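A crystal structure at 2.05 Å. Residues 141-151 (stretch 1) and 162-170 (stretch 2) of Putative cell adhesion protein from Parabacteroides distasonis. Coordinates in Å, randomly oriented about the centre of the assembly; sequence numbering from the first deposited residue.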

ATOM      1  N   THR A 141     -35.620   4.716  -8.407  1.00 20.07           N
ATOM      2  CA  THR A 141     -34.441   4.135  -7.800  1.00 19.49           C
ATOM      3  C   THR A 141     -33.402   3.682  -8.865  1.00 19.59           C
ATOM      4  O   THR A 141     -33.669   2.786  -9.670  1.00 19.91           O
ATOM      5  CB  THR A 141     -34.803   2.985  -6.830  1.00 21.05           C
ATOM      6  OG1 THR A 141     -35.624   3.499  -5.773  1.00 23.96           O
ATOM      7  CG2 THR A 141     -33.522   2.375  -6.210  1.00 15.62           C
ATOM      8  N   ASN A 142     -32.232   4.322  -8.874  1.00 15.78           N
ATOM      9  CA  ASN A 142     -31.141   3.894  -9.747  1.00 16.03           C
ATOM     10  C   ASN A 142     -30.221   2.936  -9.004  1.00 15.69           C
ATOM     11  O   ASN A 142     -29.797   3.221  -7.877  1.00 14.06           O
ATOM     12  CB  ASN A 142     -30.311   5.067 -10.252  1.00 17.79           C
ATOM     13  CG  ASN A 142     -31.091   5.966 -11.164  1.00 16.66           C
ATOM     14  OD1 ASN A 142     -31.099   5.775 -12.386  1.00 15.82           O
ATOM     15  ND2 ASN A 142     -31.749   6.952 -10.589  1.00 11.56           N
ATOM     16  N   TYR A 143     -29.889   1.827  -9.658  1.00 10.47           N
ATOM     17  CA  TYR A 143     -29.005   0.847  -9.060  1.00 12.32           C
ATOM     18  C   TYR A 143     -27.653   0.837  -9.782  1.00 11.62           C
ATOM     19  O   TYR A 143     -27.592   0.961 -11.017  1.00 13.04           O
ATOM     20  CB  TYR A 143     -29.651  -0.541  -9.146  1.00 14.01           C
ATOM     21  CG  TYR A 143     -30.907  -0.711  -8.334  1.00 13.56           C
ATOM     22  CD1 TYR A 143     -30.831  -0.878  -6.968  1.00 20.97           C
ATOM     23  CD2 TYR A 143     -32.157  -0.741  -8.943  1.00 15.75           C
ATOM     24  CE1 TYR A 143     -31.951  -1.028  -6.216  1.00 20.38           C
ATOM     25  CE2 TYR A 143     -33.295  -0.902  -8.193  1.00 20.56           C
ATOM     26  CZ  TYR A 143     -33.174  -1.039  -6.820  1.00 22.24           C
ATOM     27  OH  TYR A 143     -34.258  -1.207  -6.012  1.00 21.23           O
ATOM     28  N   ILE A 144     -26.575   0.710  -9.010  1.00 14.07           N
ATOM     29  CA  ILE A 144     -25.259   0.469  -9.565  1.00 11.45           C
ATOM     30  C   ILE A 144     -24.685  -0.782  -8.951  1.00 12.19           C
ATOM     31  O   ILE A 144     -24.408  -0.852  -7.731  1.00 11.95           O
ATOM     32  CB  ILE A 144     -24.317   1.660  -9.345  1.00 13.93           C
ATOM     33  CG1 ILE A 144     -24.896   2.898 -10.037  1.00 13.08           C
ATOM     34  CG2 ILE A 144     -22.891   1.312  -9.839  1.00 11.27           C
ATOM     35  CD1 ILE A 144     -24.097   4.197  -9.796  1.00 15.01           C
ATOM     36  N   GLY A 145     -24.508  -1.784  -9.801  1.00 12.72           N
ATOM     37  CA  GLY A 145     -23.877  -3.030  -9.409  1.00 11.92           C
ATOM     38  C   GLY A 145     -24.816  -4.181  -9.101  1.00 12.94           C
ATOM     39  O   GLY A 145     -24.362  -5.213  -8.603  1.00 16.81           O
ATOM     40  N   TYR A 146     -26.106  -4.032  -9.420  1.00 11.98           N
ATOM     41  CA  TYR A 146     -27.107  -5.029  -9.036  1.00 14.13           C
ATOM     42  C   TYR A 146     -27.491  -5.969 -10.171  1.00 16.98           C
ATOM     43  O   TYR A 146     -28.324  -6.857  -9.986  1.00 19.14           O
ATOM     44  CB  TYR A 146     -28.359  -4.323  -8.522  1.00 11.76           C
ATOM     45  CG  TYR A 146     -28.239  -3.768  -7.150  1.00 15.75           C
ATOM     46  CD1 TYR A 146     -27.536  -2.588  -6.906  1.00 19.81           C
ATOM     47  CD2 TYR A 146     -28.844  -4.410  -6.075  1.00 21.25           C
ATOM     48  CE1 TYR A 146     -27.451  -2.066  -5.620  1.00 21.71           C
ATOM     49  CE2 TYR A 146     -28.774  -3.893  -4.797  1.00 19.51           C
ATOM     50  CZ  TYR A 146     -28.059  -2.735  -4.571  1.00 21.02           C
ATOM     51  OH  TYR A 146     -28.002  -2.244  -3.290  1.00 26.20           O
ATOM     52  N   ASP A 147     -26.909  -5.777 -11.348  1.00 17.87           N
ATOM     53  CA  ASP A 147     -27.161  -6.686 -12.468  1.00 19.30           C
ATOM     54  C   ASP A 147     -26.015  -6.586 -13.459  1.00 20.28           C
ATOM     55  O   ASP A 147     -25.218  -5.642 -13.402  1.00 17.72           O
ATOM     56  CB  ASP A 147     -28.460  -6.315 -13.146  1.00 18.14           C
ATOM     57  CG  ASP A 147     -29.102  -7.479 -13.859  1.00 22.58           C
ATOM     58  OD1 ASP A 147     -28.539  -8.593 -13.836  1.00 21.24           O
ATOM     59  OD2 ASP A 147     -30.170  -7.254 -14.444  1.00 22.73           O
ATOM     60  N   ASP A 148     -25.940  -7.549 -14.370  1.00 21.05           N
ATOM     61  CA  ASP A 148     -24.876  -7.557 -15.385  1.00 23.14           C
ATOM     62  C   ASP A 148     -25.359  -6.992 -16.731  1.00 21.12           C
ATOM     63  O   ASP A 148     -24.793  -7.255 -17.794  1.00 21.25           O
ATOM     64  CB  ASP A 148     -24.264  -8.962 -15.533  1.00 23.23           C
ATOM     65  CG  ASP A 148     -25.270 -10.003 -15.932  1.00 31.03           C
ATOM     66  OD1 ASP A 148     -26.397  -9.645 -16.329  1.00 39.77           O
ATOM     67  OD2 ASP A 148     -24.920 -11.203 -15.861  1.00 47.94           O
ATOM     68  N   GLU A 149     -26.385  -6.168 -16.684  1.00 21.13           N
ATOM     69  CA  GLU A 149     -26.868  -5.527 -17.886  1.00 22.41           C
ATOM     70  C   GLU A 149     -27.617  -4.267 -17.442  1.00 19.46           C
ATOM     71  O   GLU A 149     -28.138  -4.257 -16.359  1.00 16.34           O
ATOM     72  CB  GLU A 149     -27.789  -6.517 -18.567  1.00 25.73           C
ATOM     73  CG  GLU A 149     -28.022  -6.308 -19.996  1.00 34.30           C
ATOM     74  CD  GLU A 149     -28.740  -7.493 -20.592  1.00 40.25           C
ATOM     75  OE1 GLU A 149     -29.915  -7.719 -20.243  1.00 40.11           O
ATOM     76  OE2 GLU A 149     -28.110  -8.213 -21.390  1.00 49.00           O
ATOM     77  N   VAL A 150     -27.641  -3.217 -18.258  1.00 19.04           N
ATOM     78  CA  VAL A 150     -28.412  -2.011 -17.945  1.00 21.27           C
ATOM     79  C   VAL A 150     -29.901  -2.307 -18.212  1.00 21.40           C
ATOM     80  O   VAL A 150     -30.233  -3.015 -19.151  1.00 20.86           O
ATOM     81  CB  VAL A 150     -27.896  -0.800 -18.777  1.00 19.33           C
ATOM     82  CG1 VAL A 150     -28.786   0.381 -18.657  1.00 24.24           C
ATOM     83  CG2 VAL A 150     -26.502  -0.436 -18.321  1.00 23.22           C
ATOM     84  N   GLY A 151     -30.792  -1.824 -17.363  1.00 20.28           N
ATOM     85  CA  GLY A 151     -32.205  -2.038 -17.596  1.00 21.96           C
ATOM     86  C   GLY A 151     -33.051  -2.103 -16.344  1.00 22.86           C
ATOM     87  O   GLY A 151     -32.550  -2.043 -15.214  1.00 22.47           O
ATOM     88  N   GLU A 162     -31.056  -0.462 -13.305  1.00 15.14           N
ATOM     89  CA  GLU A 162     -29.606  -0.619 -13.245  1.00 18.31           C
ATOM     90  C   GLU A 162     -28.994   0.286 -14.337  1.00 16.09           C
ATOM     91  O   GLU A 162     -29.350   0.209 -15.523  1.00 16.20           O
ATOM     92  CB  GLU A 162     -29.219  -2.080 -13.455  1.00 17.65           C
ATOM     93  CG  GLU A 162     -27.705  -2.322 -13.578  1.00 22.31           C
ATOM     94  CD  GLU A 162     -26.971  -2.042 -12.301  1.00 17.80           C
ATOM     95  OE1 GLU A 162     -27.513  -2.359 -11.213  1.00 13.18           O
ATOM     96  OE2 GLU A 162     -25.831  -1.525 -12.380  1.00 16.42           O
ATOM     97  N   VAL A 163     -28.096   1.162 -13.916  1.00 17.16           N
ATOM     98  CA  VAL A 163     -27.566   2.193 -14.790  1.00 15.08           C
ATOM     99  C   VAL A 163     -26.084   2.009 -15.097  1.00 16.05           C
ATOM    100  O   VAL A 163     -25.539   2.713 -15.922  1.00 17.93           O
ATOM    101  CB  VAL A 163     -27.833   3.612 -14.226  1.00 16.45           C
ATOM    102  CG1 VAL A 163     -29.328   3.854 -14.064  1.00 19.15           C
ATOM    103  CG2 VAL A 163     -27.077   3.864 -12.920  1.00 14.87           C
ATOM    104  N   TYR A 164     -25.448   1.031 -14.469  1.00 17.61           N
ATOM    105  CA  TYR A 164     -24.032   0.723 -14.690  1.00 16.19           C
ATOM    106  C   TYR A 164     -23.908  -0.613 -15.416  1.00 15.63           C
ATOM    107  O   TYR A 164     -23.270  -0.687 -16.467  1.00 15.21           O
ATOM    108  CB  TYR A 164     -23.296   0.678 -13.352  1.00 13.35           C
ATOM    109  CG  TYR A 164     -21.932   0.008 -13.332  1.00 16.60           C
ATOM    110  CD1 TYR A 164     -20.821   0.611 -13.930  1.00 14.70           C
ATOM    111  CD2 TYR A 164     -21.736  -1.169 -12.645  1.00 17.04           C
ATOM    112  CE1 TYR A 164     -19.544   0.012 -13.896  1.00 17.89           C
ATOM    113  CE2 TYR A 164     -20.453  -1.771 -12.577  1.00 21.63           C
ATOM    114  CZ  TYR A 164     -19.372  -1.165 -13.204  1.00 20.27           C
ATOM    115  OH  TYR A 164     -18.119  -1.754 -13.167  1.00 28.85           O
ATOM    116  N   GLY A 165     -24.487  -1.673 -14.868  1.00 15.76           N
ATOM    117  CA  GLY A 165     -24.687  -2.897 -15.672  1.00 15.62           C
ATOM    118  C   GLY A 165     -23.545  -3.900 -15.848  1.00 16.99           C
ATOM    119  O   GLY A 165     -23.638  -4.796 -16.696  1.00 16.74           O
ATOM    120  N   ALA A 166     -22.497  -3.829 -15.036  1.00 15.27           N
ATOM    121  CA  ALA A 166     -21.404  -4.789 -15.162  1.00 16.00           C
ATOM    122  C   ALA A 166     -21.126  -5.548 -13.870  1.00 17.31           C
ATOM    123  O   ALA A 166     -19.985  -5.830 -13.533  1.00 22.01           O
ATOM    124  CB  ALA A 166     -20.123  -4.087 -15.683  1.00 17.29           C
ATOM    125  N   GLY A 167     -22.170  -5.918 -13.149  1.00 15.60           N
ATOM    126  CA  GLY A 167     -21.995  -6.653 -11.914  1.00 18.57           C
ATOM    127  C   GLY A 167     -21.583  -5.729 -10.778  1.00 17.27           C
ATOM    128  O   GLY A 167     -21.469  -4.536 -10.962  1.00 14.78           O
ATOM    129  N   PRO A 168     -21.379  -6.289  -9.582  1.00 20.83           N
ATOM    130  CA  PRO A 168     -21.006  -5.454  -8.437  1.00 20.34           C
ATOM    131  C   PRO A 168     -19.698  -4.657  -8.663  1.00 18.47           C
ATOM    132  O   PRO A 168     -18.803  -5.110  -9.379  1.00 15.51           O
ATOM    133  CB  PRO A 168     -20.900  -6.450  -7.270  1.00 20.10           C
ATOM    134  CG  PRO A 168     -20.963  -7.801  -7.849  1.00 23.61           C
ATOM    135  CD  PRO A 168     -21.563  -7.707  -9.221  1.00 21.87           C
ATOM    136  N   VAL A 169     -19.624  -3.456  -8.095  1.00 13.67           N
ATOM    137  CA  VAL A 169     -18.476  -2.571  -8.353  1.00 16.15           C
ATOM    138  C   VAL A 169     -17.232  -3.107  -7.660  1.00 14.46           C
ATOM    139  O   VAL A 169     -17.247  -3.311  -6.446  1.00 13.55           O
ATOM    140  CB  VAL A 169     -18.717  -1.141  -7.897  1.00 15.17           C
ATOM    141  CG1 VAL A 169     -17.549  -0.216  -8.373  1.00  9.90           C
ATOM    142  CG2 VAL A 169     -20.074  -0.686  -8.422  1.00 13.04           C
ATOM    143  N   PRO A 170     -16.167  -3.396  -8.438  1.00 15.80           N
ATOM    144  CA  PRO A 170     -14.914  -3.852  -7.806  1.00 15.15           C
ATOM    145  C   PRO A 170     -14.201  -2.716  -7.102  1.00 13.57           C
ATOM    146  O   PRO A 170     -14.301  -1.555  -7.523  1.00 14.03           O
ATOM    147  CB  PRO A 170     -14.058  -4.386  -8.981  1.00 16.11           C
ATOM    148  CG  PRO A 170     -14.699  -3.961 -10.206  1.00 16.91           C
ATOM    149  CD  PRO A 170     -16.043  -3.288  -9.899  1.00 16.03           C
TER

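The apolar centre of the contact gathers around Ile144, the last residue of a short strand. Its branched side chain (chi1 m, chi2 t) reaches three neighbours: CG1 lies 3.7 Å from Val163 CG2, while CG2 lies 3.6 Å from Tyr164 CB and 3.7 Å from Val169 CG2. A beta-branched aliphatic residue suits this place because its two arms can fill separate gaps at once.

Beside this cluster sits Glu162, buried and the residue most covered by the opposite stretch. A carboxylate is tolerable here because backbone amides surround it. With chi1 t and chi2 p, the side chain folds back so that OE2 accepts from Gly145 N at 2.9 Å and OE1 from Tyr146 N at 2.8 Å. OE2 also accepts from Gly165 N, 2.8 Å away in its own stretch, so one side chain ties both loops together.

The backbone of Glu162 is equally occupied. It pairs with Gly151 in antiparallel fashion, Glu162 N donating to Gly151 O at 2.9 Å and Gly151 N to Glu162 O at 3.1 Å. It also forms a parallel bridge with Tyr143, whose O accepts from Val163 N at 2.9 Å.

Glycines allow the loops to pack closely. Gly145 CA comes within 3.2 Å of Gly167 O in a CA-H...O contact; a CB on Gly145 would crowd Pro168 CA and be jammed against the preceding carbonyl. Gly165, with positive phi, leaves room for Val150, whose CG2 lies where a CB would clash.

Toward the polar edge, Gly167 N donates to Asp147 O at 3.1 Å. The ends of the Asp147 and Asp148 side chains lead away from the other stretch, and the CA-to-CB bond of Glu149 points away, so at this edge the acidic residues meet their partners largely through backbone atoms.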